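Cellulase CEL9M (PDB 1IA6) probably hydrolyses internal beta-1,4-glucosidic linkages in cellulose, as an endo-acting member of glycoside hydrolase family 9. Local coordinates at residues A71-W76 / W252-D257; S77-K82 / L162-L167; M248-T253 / M259-A264; A263-A268 / M317-K322. All blocks are in the same frame, centred on the assembly; numbering follows the deposited sequence.

Contact 1: residues A71-W76 / W252-D257. With CA (calcium ion), chain B; SO4 (sulfate ion), chain E.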
loop_
_atom_site.group_PDB
_atom_site.type_symbol
_atom_site.label_atom_id
_atom_site.label_comp_id
_atom_site.label_asym_id
_atom_site.label_seq_id
_atom_site.Cartn_x
_atom_site.Cartn_y
_atom_site.Cartn_z
ATOM N N ALA A 71 -3.432 3.081 -1.278
ATOM C CA ALA A 71 -4.479 3.958 -0.764
ATOM C C ALA A 71 -5.582 3.142 -0.099
ATOM O O ALA A 71 -6.140 3.552 0.918
ATOM C CB ALA A 71 -5.065 4.801 -1.896
ATOM N N ALA A 72 -5.901 1.987 -0.676
ATOM C CA ALA A 72 -6.946 1.133 -0.122
ATOM C C ALA A 72 -6.546 0.501 1.203
ATOM O O ALA A 72 -7.356 0.427 2.128
ATOM C CB ALA A 72 -7.325 0.039 -1.126
ATOM N N ILE A 73 -5.303 0.038 1.300
ATOM C CA ILE A 73 -4.835 -0.599 2.529
ATOM C C ILE A 73 -4.691 0.409 3.664
ATOM O O ILE A 73 -4.974 0.091 4.821
ATOM C CB ILE A 73 -3.488 -1.328 2.306
ATOM C CG1 ILE A 73 -3.665 -2.424 1.254
ATOM C CG2 ILE A 73 -2.963 -1.896 3.625
ATOM C CD1 ILE A 73 -4.890 -3.297 1.445
ATOM N N LEU A 74 -4.247 1.617 3.342
ATOM C CA LEU A 74 -4.124 2.657 4.362
ATOM C C LEU A 74 -5.524 3.014 4.855
ATOM O O LEU A 74 -5.743 3.192 6.052
ATOM C CB LEU A 74 -3.448 3.903 3.787
ATOM C CG LEU A 74 -1.940 3.817 3.549
ATOM C CD1 LEU A 74 -1.485 5.043 2.768
ATOM C CD2 LEU A 74 -1.207 3.723 4.893
ATOM N N GLY A 75 -6.470 3.114 3.926
ATOM C CA GLY A 75 -7.839 3.432 4.298
ATOM C C GLY A 75 -8.443 2.336 5.159
ATOM O O GLY A 75 -9.201 2.610 6.086
ATOM N N TRP A 76 -8.106 1.085 4.852
ATOM C CA TRP A 76 -8.619 -0.049 5.611
ATOM C C TRP A 76 -8.073 -0.003 7.039
ATOM O O TRP A 76 -8.793 -0.298 7.995
ATOM C CB TRP A 76 -8.217 -1.364 4.924
ATOM C CG TRP A 76 -8.903 -2.592 5.459
ATOM C CD1 TRP A 76 -10.098 -2.644 6.116
ATOM C CD2 TRP A 76 -8.462 -3.951 5.324
ATOM N NE1 TRP A 76 -10.431 -3.946 6.399
ATOM C CE2 TRP A 76 -9.445 -4.770 5.924
ATOM C CE3 TRP A 76 -7.333 -4.554 4.752
ATOM C CZ2 TRP A 76 -9.334 -6.164 5.970
ATOM C CZ3 TRP A 76 -7.222 -5.944 4.798
ATOM C CH2 TRP A 76 -8.219 -6.731 5.403
ATOM N N TRP A 252 -0.248 -17.511 -0.811
ATOM C CA TRP A 252 0.498 -16.261 -0.847
ATOM C C TRP A 252 -0.023 -15.385 0.289
ATOM O O TRP A 252 -0.300 -15.874 1.387
ATOM C CB TRP A 252 0.277 -15.577 -2.204
ATOM C CG TRP A 252 1.389 -14.661 -2.628
ATOM C CD1 TRP A 252 1.304 -13.315 -2.861
ATOM C CD2 TRP A 252 2.751 -15.027 -2.889
ATOM N NE1 TRP A 252 2.527 -12.823 -3.249
ATOM C CE2 TRP A 252 3.433 -13.851 -3.273
ATOM C CE3 TRP A 252 3.462 -16.236 -2.834
ATOM C CZ2 TRP A 252 4.795 -13.847 -3.602
ATOM C CZ3 TRP A 252 4.815 -16.231 -3.162
ATOM C CH2 TRP A 252 5.466 -15.045 -3.540
ATOM N N THR A 253 -0.153 -14.090 0.027
ATOM C CA THR A 253 -0.666 -13.172 1.031
ATOM C C THR A 253 -1.185 -11.918 0.344
ATOM O O THR A 253 -1.157 -11.807 -0.884
ATOM C CB THR A 253 0.424 -12.782 2.065
ATOM O OG1 THR A 253 -0.170 -12.007 3.116
ATOM C CG2 THR A 253 1.528 -11.968 1.408
ATOM N N MET A 254 -1.672 -10.979 1.139
ATOM C CA MET A 254 -2.182 -9.729 0.604
ATOM C C MET A 254 -1.049 -8.890 0.017
ATOM O O MET A 254 -0.044 -8.636 0.680
ATOM C CB MET A 254 -2.877 -8.935 1.712
ATOM C CG MET A 254 -3.223 -7.502 1.329
ATOM S SD MET A 254 -4.078 -6.654 2.673
ATOM C CE MET A 254 -2.703 -6.151 3.688
ATOM N N CYS A 255 -1.216 -8.471 -1.230
ATOM C CA CYS A 255 -0.228 -7.627 -1.894
ATOM C C CYS A 255 -0.896 -6.967 -3.094
ATOM O O CYS A 255 -2.047 -7.278 -3.414
ATOM C CB CYS A 255 1.005 -8.438 -2.317
ATOM S SG CYS A 255 0.708 -9.793 -3.462
ATOM N N TRP A 256 -0.183 -6.067 -3.759
ATOM C CA TRP A 256 -0.767 -5.344 -4.880
ATOM C C TRP A 256 -1.412 -6.199 -5.968
ATOM O O TRP A 256 -2.360 -5.756 -6.610
ATOM C CB TRP A 256 0.262 -4.388 -5.512
ATOM C CG TRP A 256 1.510 -5.039 -6.019
ATOM C CD1 TRP A 256 2.682 -5.207 -5.340
ATOM C CD2 TRP A 256 1.707 -5.624 -7.310
ATOM N NE1 TRP A 256 3.598 -5.862 -6.130
ATOM C CE2 TRP A 256 3.025 -6.131 -7.344
ATOM C CE3 TRP A 256 0.896 -5.773 -8.445
ATOM C CZ2 TRP A 256 3.552 -6.779 -8.470
ATOM C CZ3 TRP A 256 1.418 -6.416 -9.563
ATOM C CH2 TRP A 256 2.736 -6.911 -9.564
ATOM N N ASP A 257 -0.925 -7.422 -6.166
ATOM C CA ASP A 257 -1.475 -8.287 -7.211
ATOM C C ASP A 257 -2.478 -9.328 -6.726
ATOM O O ASP A 257 -3.336 -9.765 -7.490
ATOM C CB ASP A 257 -0.334 -9.009 -7.944
ATOM C CG ASP A 257 -0.817 -9.800 -9.152
ATOM O OD1 ASP A 257 -1.594 -9.245 -9.954
ATOM O OD2 ASP A 257 -0.408 -10.972 -9.309
HETATM CA CA CA B . -5.418 -8.889 -8.415
HETATM S S SO4 E . 7.481 -6.201 -6.175
HETATM O O1 SO4 E . 8.488 -5.232 -6.659
HETATM O O2 SO4 E . 6.445 -5.483 -5.409
HETATM O O3 SO4 E . 8.146 -7.200 -5.313
HETATM O O4 SO4 E . 6.868 -6.886 -7.336
HETATM O O HOH W 1 -4.651 -7.217 -6.827
HETATM O O HOH W 2 -3.878 -7.624 -9.737
#

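Contact 2: residues S77-K82 / L162-L167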
loop_
_atom_site.group_PDB
_atom_site.type_symbol
_atom_site.label_atom_id
_atom_site.label_comp_id
_atom_site.label_asym_id
_atom_site.label_seq_id
_atom_site.Cartn_x
_atom_site.Cartn_y
_atom_site.Cartn_z
ATOM N N SER A 77 -6.807 0.377 7.168
ATOM C CA SER A 77 -6.155 0.469 8.470
ATOM C C SER A 77 -6.883 1.460 9.376
ATOM O O SER A 77 -7.146 1.174 10.545
ATOM C CB SER A 77 -4.697 0.913 8.301
ATOM O OG SER A 77 -3.984 0.035 7.443
ATOM N N LEU A 78 -7.209 2.623 8.825
ATOM C CA LEU A 78 -7.895 3.669 9.579
ATOM C C LEU A 78 -9.318 3.244 9.938
ATOM O O LEU A 78 -9.803 3.514 11.036
ATOM C CB LEU A 78 -7.935 4.964 8.766
ATOM C CG LEU A 78 -8.558 6.194 9.439
ATOM C CD1 LEU A 78 -7.778 6.544 10.699
ATOM C CD2 LEU A 78 -8.545 7.360 8.465
ATOM N N TYR A 79 -9.979 2.576 9.000
ATOM C CA TYR A 79 -11.346 2.113 9.201
ATOM C C TYR A 79 -11.458 1.058 10.300
ATOM O O TYR A 79 -12.357 1.119 11.139
ATOM C CB TYR A 79 -11.900 1.536 7.894
ATOM C CG TYR A 79 -13.335 1.060 7.992
ATOM C CD1 TYR A 79 -14.393 1.968 7.993
ATOM C CD2 TYR A 79 -13.633 -0.298 8.088
ATOM C CE1 TYR A 79 -15.717 1.532 8.084
ATOM C CE2 TYR A 79 -14.948 -0.744 8.181
ATOM C CZ TYR A 79 -15.983 0.176 8.177
ATOM O OH TYR A 79 -17.283 -0.264 8.253
ATOM N N GLU A 80 -10.545 0.093 10.296
ATOM C CA GLU A 80 -10.570 -0.991 11.279
ATOM C C GLU A 80 -9.950 -0.666 12.635
ATOM O O GLU A 80 -10.395 -1.188 13.659
ATOM C CB GLU A 80 -9.861 -2.229 10.719
ATOM C CG GLU A 80 -10.444 -2.791 9.426
ATOM C CD GLU A 80 -11.781 -3.493 9.616
ATOM O OE1 GLU A 80 -12.165 -3.778 10.770
ATOM O OE2 GLU A 80 -12.443 -3.777 8.597
ATOM N N PHE A 81 -8.920 0.175 12.647
ATOM C CA PHE A 81 -8.232 0.511 13.892
ATOM C C PHE A 81 -8.190 2.008 14.185
ATOM O O PHE A 81 -7.181 2.523 14.665
ATOM C CB PHE A 81 -6.798 -0.034 13.853
ATOM C CG PHE A 81 -6.713 -1.511 13.577
ATOM C CD1 PHE A 81 -7.250 -2.433 14.472
ATOM C CD2 PHE A 81 -6.102 -1.981 12.417
ATOM C CE1 PHE A 81 -7.180 -3.806 14.214
ATOM C CE2 PHE A 81 -6.027 -3.352 12.151
ATOM C CZ PHE A 81 -6.569 -4.263 13.053
ATOM N N LYS A 82 -9.293 2.697 13.916
ATOM C CA LYS A 82 -9.372 4.133 14.137
ATOM C C LYS A 82 -8.907 4.576 15.523
ATOM O O LYS A 82 -8.234 5.599 15.654
ATOM C CB LYS A 82 -10.801 4.620 13.900
ATOM C CG LYS A 82 -10.992 6.104 14.148
ATOM C CD LYS A 82 -12.432 6.517 13.903
ATOM C CE LYS A 82 -12.688 7.932 14.396
ATOM N NZ LYS A 82 -11.737 8.895 13.785
ATOM N N LEU A 162 -11.427 4.866 -2.674
ATOM C CA LEU A 162 -12.367 5.986 -2.664
ATOM C C LEU A 162 -13.568 5.721 -1.758
ATOM O O LEU A 162 -14.056 6.632 -1.087
ATOM C CB LEU A 162 -12.835 6.295 -4.089
ATOM C CG LEU A 162 -11.781 6.958 -4.984
ATOM C CD1 LEU A 162 -12.254 6.962 -6.432
ATOM C CD2 LEU A 162 -11.511 8.380 -4.490
ATOM N N THR A 163 -14.042 4.480 -1.737
ATOM C CA THR A 163 -15.171 4.129 -0.879
ATOM C C THR A 163 -14.726 4.209 0.577
ATOM O O THR A 163 -15.465 4.679 1.441
ATOM C CB THR A 163 -15.676 2.707 -1.164
ATOM O OG1 THR A 163 -16.105 2.625 -2.526
ATOM C CG2 THR A 163 -16.855 2.358 -0.243
ATOM N N LEU A 164 -13.512 3.746 0.851
ATOM C CA LEU A 164 -13.002 3.805 2.215
ATOM C C LEU A 164 -12.844 5.260 2.642
ATOM O O LEU A 164 -13.053 5.595 3.807
ATOM C CB LEU A 164 -11.678 3.046 2.324
ATOM C CG LEU A 164 -11.899 1.545 2.533
ATOM C CD1 LEU A 164 -10.655 0.743 2.156
ATOM C CD2 LEU A 164 -12.288 1.312 3.983
ATOM N N MET A 165 -12.493 6.135 1.703
ATOM C CA MET A 165 -12.354 7.546 2.049
ATOM C C MET A 165 -13.738 8.093 2.410
ATOM O O MET A 165 -13.879 8.877 3.350
ATOM C CB MET A 165 -11.753 8.348 0.888
ATOM C CG MET A 165 -11.403 9.781 1.276
ATOM S SD MET A 165 -10.269 9.832 2.691
ATOM C CE MET A 165 -9.589 11.479 2.543
ATOM N N TYR A 166 -14.762 7.677 1.668
ATOM C CA TYR A 166 -16.119 8.122 1.970
ATOM C C TYR A 166 -16.439 7.716 3.410
ATOM O O TYR A 166 -16.925 8.522 4.200
ATOM C CB TYR A 166 -17.130 7.468 1.022
ATOM C CG TYR A 166 -18.557 7.488 1.537
ATOM C CD1 TYR A 166 -19.304 8.667 1.543
ATOM C CD2 TYR A 166 -19.146 6.331 2.054
ATOM C CE1 TYR A 166 -20.608 8.695 2.057
ATOM C CE2 TYR A 166 -20.449 6.346 2.571
ATOM C CZ TYR A 166 -21.170 7.535 2.569
ATOM O OH TYR A 166 -22.444 7.570 3.092
ATOM N N LEU A 167 -16.142 6.464 3.745
ATOM C CA LEU A 167 -16.409 5.945 5.084
ATOM C C LEU A 167 -15.592 6.639 6.171
ATOM O O LEU A 167 -16.093 6.875 7.268
ATOM C CB LEU A 167 -16.142 4.439 5.126
ATOM C CG LEU A 167 -17.071 3.583 4.258
ATOM C CD1 LEU A 167 -16.532 2.159 4.152
ATOM C CD2 LEU A 167 -18.474 3.597 4.855
#

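Contact 3: residues M248-T253 / M259-A264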
loop_
_atom_site.group_PDB
_atom_site.type_symbol
_atom_site.label_atom_id
_atom_site.label_comp_id
_atom_site.label_asym_id
_atom_site.label_seq_id
_atom_site.Cartn_x
_atom_site.Cartn_y
_atom_site.Cartn_z
ATOM N N MET A 248 -9.039 -20.142 -3.465
ATOM C CA MET A 248 -9.719 -20.266 -2.175
ATOM C C MET A 248 -8.764 -20.983 -1.223
ATOM O O MET A 248 -9.060 -21.200 -0.044
ATOM C CB MET A 248 -11.038 -21.040 -2.316
ATOM C CG MET A 248 -12.063 -20.333 -3.195
ATOM S SD MET A 248 -12.303 -18.592 -2.731
ATOM C CE MET A 248 -13.637 -18.734 -1.557
ATOM N N GLN A 249 -7.611 -21.346 -1.772
ATOM C CA GLN A 249 -6.538 -21.997 -1.032
ATOM C C GLN A 249 -5.275 -21.221 -1.407
ATOM O O GLN A 249 -4.337 -21.762 -1.993
ATOM C CB GLN A 249 -6.411 -23.469 -1.437
ATOM C CG GLN A 249 -7.429 -24.378 -0.753
ATOM C CD GLN A 249 -7.302 -25.827 -1.181
ATOM O OE1 GLN A 249 -6.243 -26.262 -1.633
ATOM N NE2 GLN A 249 -8.380 -26.588 -1.025
ATOM N N ASP A 250 -5.276 -19.938 -1.060
ATOM C CA ASP A 250 -4.173 -19.033 -1.366
ATOM C C ASP A 250 -2.953 -19.282 -0.488
ATOM O O ASP A 250 -3.028 -19.161 0.732
ATOM C CB ASP A 250 -4.633 -17.584 -1.190
ATOM C CG ASP A 250 -3.800 -16.607 -1.991
ATOM O OD1 ASP A 250 -2.581 -16.836 -2.119
ATOM O OD2 ASP A 250 -4.362 -15.608 -2.486
ATOM N N LYS A 251 -1.832 -19.613 -1.119
ATOM C CA LYS A 251 -0.587 -19.880 -0.406
ATOM C C LYS A 251 0.305 -18.639 -0.382
ATOM O O LYS A 251 1.470 -18.707 0.013
ATOM C CB LYS A 251 0.172 -21.026 -1.084
ATOM C CG LYS A 251 -0.592 -22.338 -1.149
ATOM C CD LYS A 251 0.194 -23.375 -1.943
ATOM C CE LYS A 251 -0.563 -24.686 -2.046
ATOM N NZ LYS A 251 0.158 -25.666 -2.904
ATOM N N TRP A 252 -0.248 -17.511 -0.811
ATOM C CA TRP A 252 0.498 -16.261 -0.847
ATOM C C TRP A 252 -0.023 -15.385 0.289
ATOM O O TRP A 252 -0.300 -15.874 1.387
ATOM C CB TRP A 252 0.277 -15.577 -2.204
ATOM C CG TRP A 252 1.389 -14.661 -2.628
ATOM C CD1 TRP A 252 1.304 -13.315 -2.861
ATOM C CD2 TRP A 252 2.751 -15.027 -2.889
ATOM N NE1 TRP A 252 2.527 -12.823 -3.249
ATOM C CE2 TRP A 252 3.433 -13.851 -3.273
ATOM C CE3 TRP A 252 3.462 -16.236 -2.834
ATOM C CZ2 TRP A 252 4.795 -13.847 -3.602
ATOM C CZ3 TRP A 252 4.815 -16.231 -3.162
ATOM C CH2 TRP A 252 5.466 -15.045 -3.540
ATOM N N THR A 253 -0.153 -14.090 0.027
ATOM C CA THR A 253 -0.666 -13.172 1.031
ATOM C C THR A 253 -1.185 -11.918 0.344
ATOM O O THR A 253 -1.157 -11.807 -0.884
ATOM C CB THR A 253 0.424 -12.782 2.065
ATOM O OG1 THR A 253 -0.170 -12.007 3.116
ATOM C CG2 THR A 253 1.528 -11.968 1.408
ATOM N N MET A 259 -5.368 -10.032 -3.941
ATOM C CA MET A 259 -6.259 -9.563 -2.889
ATOM C C MET A 259 -7.324 -10.597 -2.542
ATOM O O MET A 259 -8.352 -10.262 -1.958
ATOM C CB MET A 259 -6.929 -8.250 -3.311
ATOM C CG MET A 259 -5.995 -7.049 -3.296
ATOM S SD MET A 259 -5.417 -6.670 -1.632
ATOM C CE MET A 259 -6.839 -5.776 -0.991
ATOM N N TYR A 260 -7.073 -11.857 -2.891
ATOM C CA TYR A 260 -8.027 -12.924 -2.606
ATOM C C TYR A 260 -8.280 -13.164 -1.124
ATOM O O TYR A 260 -9.411 -13.449 -0.731
ATOM C CB TYR A 260 -7.579 -14.228 -3.273
ATOM C CG TYR A 260 -7.896 -14.266 -4.748
ATOM C CD1 TYR A 260 -9.209 -14.434 -5.192
ATOM C CD2 TYR A 260 -6.897 -14.075 -5.702
ATOM C CE1 TYR A 260 -9.518 -14.405 -6.551
ATOM C CE2 TYR A 260 -7.198 -14.044 -7.062
ATOM C CZ TYR A 260 -8.508 -14.209 -7.477
ATOM O OH TYR A 260 -8.812 -14.165 -8.816
ATOM N N VAL A 261 -7.245 -13.050 -0.295
ATOM C CA VAL A 261 -7.421 -13.272 1.138
ATOM C C VAL A 261 -8.252 -12.149 1.770
ATOM O O VAL A 261 -9.210 -12.412 2.497
ATOM C CB VAL A 261 -6.057 -13.410 1.857
ATOM C CG1 VAL A 261 -6.269 -13.632 3.350
ATOM C CG2 VAL A 261 -5.283 -14.577 1.264
ATOM N N PRO A 262 -7.896 -10.881 1.507
ATOM C CA PRO A 262 -8.687 -9.794 2.093
ATOM C C PRO A 262 -10.149 -9.869 1.636
ATOM O O PRO A 262 -11.071 -9.647 2.424
ATOM C CB PRO A 262 -7.989 -8.542 1.571
ATOM C CG PRO A 262 -6.564 -8.968 1.497
ATOM C CD PRO A 262 -6.651 -10.362 0.910
ATOM N N ALA A 263 -10.357 -10.188 0.362
ATOM C CA ALA A 263 -11.712 -10.278 -0.172
ATOM C C ALA A 263 -12.483 -11.399 0.515
ATOM O O ALA A 263 -13.654 -11.234 0.850
ATOM C CB ALA A 263 -11.679 -10.503 -1.684
ATOM N N ALA A 264 -11.825 -12.535 0.732
ATOM C CA ALA A 264 -12.469 -13.664 1.396
ATOM C C ALA A 264 -12.789 -13.310 2.846
ATOM O O ALA A 264 -13.829 -13.702 3.372
ATOM C CB ALA A 264 -11.572 -14.895 1.345
#

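Contact 4: residues A263-A268 / M317-K322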
loop_
_atom_site.group_PDB
_atom_site.type_symbol
_atom_site.label_atom_id
_atom_site.label_comp_id
_atom_site.label_asym_id
_atom_site.label_seq_id
_atom_site.Cartn_x
_atom_site.Cartn_y
_atom_site.Cartn_z
ATOM N N ALA A 263 -10.357 -10.188 0.362
ATOM C CA ALA A 263 -11.712 -10.278 -0.172
ATOM C C ALA A 263 -12.483 -11.399 0.515
ATOM O O ALA A 263 -13.654 -11.234 0.850
ATOM C CB ALA A 263 -11.679 -10.503 -1.684
ATOM N N ALA A 264 -11.825 -12.535 0.732
ATOM C CA ALA A 264 -12.469 -13.664 1.396
ATOM C C ALA A 264 -12.789 -13.310 2.846
ATOM O O ALA A 264 -13.829 -13.702 3.372
ATOM C CB ALA A 264 -11.572 -14.895 1.345
ATOM N N LEU A 265 -11.894 -12.575 3.496
ATOM C CA LEU A 265 -12.125 -12.177 4.881
ATOM C C LEU A 265 -13.411 -11.353 4.996
ATOM O O LEU A 265 -14.249 -11.612 5.863
ATOM C CB LEU A 265 -10.942 -11.361 5.412
ATOM C CG LEU A 265 -11.065 -10.769 6.821
ATOM C CD1 LEU A 265 -11.187 -11.881 7.851
ATOM C CD2 LEU A 265 -9.840 -9.917 7.120
ATOM N N ARG A 266 -13.573 -10.368 4.117
ATOM C CA ARG A 266 -14.762 -9.523 4.157
ATOM C C ARG A 266 -16.033 -10.284 3.786
ATOM O O ARG A 266 -17.099 -10.035 4.358
ATOM C CB ARG A 266 -14.596 -8.305 3.238
ATOM C CG ARG A 266 -13.420 -7.411 3.612
ATOM C CD ARG A 266 -13.776 -5.938 3.449
ATOM N NE ARG A 266 -14.646 -5.475 4.527
ATOM C CZ ARG A 266 -15.770 -4.786 4.345
ATOM N NH1 ARG A 266 -16.175 -4.477 3.125
ATOM N NH2 ARG A 266 -16.490 -4.405 5.391
ATOM N N LEU A 267 -15.929 -11.208 2.835
ATOM C CA LEU A 267 -17.094 -11.988 2.428
ATOM C C LEU A 267 -17.534 -12.951 3.530
ATOM O O LEU A 267 -18.724 -13.239 3.672
ATOM C CB LEU A 267 -16.804 -12.752 1.130
ATOM C CG LEU A 267 -16.928 -11.903 -0.140
ATOM C CD1 LEU A 267 -16.578 -12.741 -1.370
ATOM C CD2 LEU A 267 -18.353 -11.366 -0.253
ATOM N N ALA A 268 -16.578 -13.443 4.314
ATOM C CA ALA A 268 -16.912 -14.345 5.413
ATOM C C ALA A 268 -17.714 -13.555 6.438
ATOM O O ALA A 268 -18.704 -14.038 6.981
ATOM C CB ALA A 268 -15.639 -14.892 6.058
ATOM N N MET A 317 -4.302 -10.888 9.714
ATOM C CA MET A 317 -4.574 -11.703 10.892
ATOM C C MET A 317 -5.105 -10.856 12.047
ATOM O O MET A 317 -5.986 -11.295 12.785
ATOM C CB MET A 317 -3.311 -12.439 11.343
ATOM C CG MET A 317 -2.816 -13.471 10.354
ATOM S SD MET A 317 -1.348 -14.313 10.967
ATOM C CE MET A 317 -1.388 -15.814 9.969
ATOM N N LEU A 318 -4.578 -9.646 12.211
ATOM C CA LEU A 318 -5.044 -8.784 13.297
ATOM C C LEU A 318 -6.449 -8.241 13.053
ATOM O O LEU A 318 -7.207 -8.020 13.999
ATOM C CB LEU A 318 -4.064 -7.628 13.534
ATOM C CG LEU A 318 -2.699 -8.042 14.094
ATOM C CD1 LEU A 318 -1.910 -6.800 14.465
ATOM C CD2 LEU A 318 -2.885 -8.933 15.317
ATOM N N VAL A 319 -6.803 -8.016 11.792
ATOM C CA VAL A 319 -8.146 -7.531 11.483
ATOM C C VAL A 319 -9.107 -8.670 11.816
ATOM O O VAL A 319 -10.168 -8.457 12.404
ATOM C CB VAL A 319 -8.283 -7.154 9.993
ATOM C CG1 VAL A 319 -9.726 -6.781 9.676
ATOM C CG2 VAL A 319 -7.361 -5.989 9.674
ATOM N N TYR A 320 -8.714 -9.885 11.447
ATOM C CA TYR A 320 -9.513 -11.073 11.715
ATOM C C TYR A 320 -9.713 -11.250 13.222
ATOM O O TYR A 320 -10.800 -11.616 13.673
ATOM C CB TYR A 320 -8.808 -12.310 11.148
ATOM C CG TYR A 320 -9.504 -13.615 11.443
ATOM C CD1 TYR A 320 -10.643 -13.995 10.736
ATOM C CD2 TYR A 320 -9.023 -14.474 12.430
ATOM C CE1 TYR A 320 -11.286 -15.206 11.003
ATOM C CE2 TYR A 320 -9.658 -15.683 12.706
ATOM C CZ TYR A 320 -10.786 -16.043 11.988
ATOM O OH TYR A 320 -11.409 -17.245 12.247
ATOM N N CYS A 321 -8.665 -10.981 13.997
ATOM C CA CYS A 321 -8.731 -11.135 15.450
ATOM C C CYS A 321 -9.699 -10.202 16.174
ATOM O O CYS A 321 -10.015 -10.421 17.343
ATOM C CB CYS A 321 -7.334 -10.998 16.061
ATOM S SG CYS A 321 -6.300 -12.455 15.801
ATOM N N LYS A 322 -10.166 -9.161 15.492
ATOM C CA LYS A 322 -11.113 -8.240 16.111
ATOM C C LYS A 322 -12.379 -8.995 16.504
ATOM O O LYS A 322 -12.904 -8.815 17.604
ATOM C CB LYS A 322 -11.480 -7.110 15.146
ATOM C CG LYS A 322 -10.365 -6.106 14.904
ATOM C CD LYS A 322 -10.789 -5.034 13.908
ATOM C CE LYS A 322 -11.993 -4.244 14.408
ATOM N NZ LYS A 322 -12.423 -3.213 13.420
#

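Contact 1: residues A71-W76 / W252-D257
Met254 sets its sulfur against the side chains of Ile73 and Trp76, on the buried flank of helix 64-80 in the alpha/alpha barrel of this family 9 glycoside hydrolase. Ile73 meets it tip to tip, CD1 lying 3.7 Å from Met254 SD. At Trp76 the same sulfur comes to the rim of the indole, close to its plane, with SD 3.9 Å from CZ3: an edge-on Met-aromatic contact, not one over the ring face. The methionine runs extended from its backbone and bends only at the last torsion (chi3 82°), while Trp76 NE1 is hydrogen-bonded to Glu80 OE2, one turn on. Met315 of helix 306-323 also packs on both Ile73 and Trp76.

Farther along 252-257 the loop turns polar. Trp256 NE1 donates to O2 of a sulfate at 3.0 Å; Arg308 also binds this anion, which probably comes from the crystallisation liquor. Asp257 binds calcium through its backbone oxygen rather than its carboxylate, with Ser208, Asp211 and Asp212 as further ligands. Two calcium-bound waters tie the loop in: one donates to Trp256 O at 2.7 Å, the other to Asp257 OD1 at 2.8 Å.

Contact 2: residues S77-K82 / L162-L167
Apolar contacts carry this pairing, and all of them converge on Tyr79. Leu164 crosses the tyrosine at about a right angle and brings its CD2 methyl to 3.9 Å from Tyr79 CB, at the root of the side chain. Farther out, Leu167 CD1 lies 4.1 Å from Tyr79 CE1, and both leucine methyls approach the ring obliquely. Tyr79 can span the two because its CG stands anti to the backbone N (chi1 -178°), sending the ring across to 162-167. One turn of helix separates the two leucines, so they offer a methyl each to the C-terminal end of helix 64-80; helix 152-169, which bears them, is another of the helices of the alpha/alpha barrel. Aromatic packing extends the patch: Trp219 of helix 210-224 meets the Tyr79 ring edge-to-face and also touches Leu164. No hydrogen bond joins the two segments. Thr163 OG1 bonds back to Ser159 O of its own helix, while Glu80 turns to Lys322 of helix 306-323.

Contact 3: residues M248-T253 / M259-A264
An Asx turn at Asp250, in the loop that precedes helix 260-271, presses its carboxylate against the first turn of that helix, where Tyr260 and Val261 receive it. The turn is closed by Trp252 N, which donates to Asp250 OD1 at 2.8 Å; it arrives on the anti side of the oxygen, 25° out of the carboxylate plane. Across the contact, the other oxygen, Asp250 OD2, meets carbon: it lies 3.6 Å from Tyr260 CB, with the aspartate crossing the tyrosine at about a right angle and the carboxylate and ring planes 58° apart. Beside it, the Val261 CG2 methyl sits 3.9 Å from Asp250 CB. That methyl is the branch turned back beside the valine's own backbone N, whereas CG1 stands anti to it. The bond to Trp252 N helps fix the rotation of the carboxylate, and the rest of the group packs on carbon atoms of the helix. Its OD2 also comes close to Asp258 OD2, a pairing of acids that could raise the affinity of one of them for a proton. The start of helix 260-271 abuts the calcium site, with the Tyr260 side chain about 6 Å from the ion and in contact with Asp211. Asp258 OD1 accepts from Tyr260 N, and Met259 N donates to the calcium ligand Asp211 through its OD2.

Contact 4: residues A263-A268 / M317-K322
Leu265 meets Val319 and Tyr320 with the two arms of its fork, and through it 263-268 reaches 317-322 on helix 306-323. With chi1 at 175°, the Leu265 chain runs straight out from its backbone N and points the fork at the facing helix of the alpha/alpha barrel. Its branches then divide the work. CD1 comes to the edge of the Tyr320 ring, near the ring plane, 3.6 Å from Tyr320 CD1; CD2 goes to Val319, 4.0 Å from CG1, the methyl that stands anti to the valine N. Next in sequence, Arg266 turns to helix 210-224, where it makes a cation-pi contact with Trp219 and bonds to Thr222. On the other segment, Phe284 of helix 274-289 meets the Tyr320 ring edge-to-face. With no hydrogen bond between 263-268 and 317-322, this pairing depends on burial and on the fit of a forked side chain against a ring edge and a methyl.

The Trp76 ring of contact 1 reaches both contact 3 and contact 4: its CZ2 lies 3.8 Å from Val319 CG1 and 4.0 Å from Leu265 CD2, and its CZ3 touches Pro262. Contacts 1 and 2 follow each other along helix 64-80, where Leu164 CD1 packs 3.3 Å from Ala72 O. Contacts 1 and 3 share Trp252 and Thr253, and Met254 SD lies 3.6 Å from Pro262 CG; contact 1 supplies the calcium ligand Asp257, and the Tyr260 side chain of contact 3 approaches the ion. Contacts 3 and 4 share helix 260-271, and the salt bridge Glu80 OE1 to Lys322 NZ (2.7 Å) links contacts 2 and 4. The predicted catalytic residues, Asp401 and Glu410, belong to none of the four.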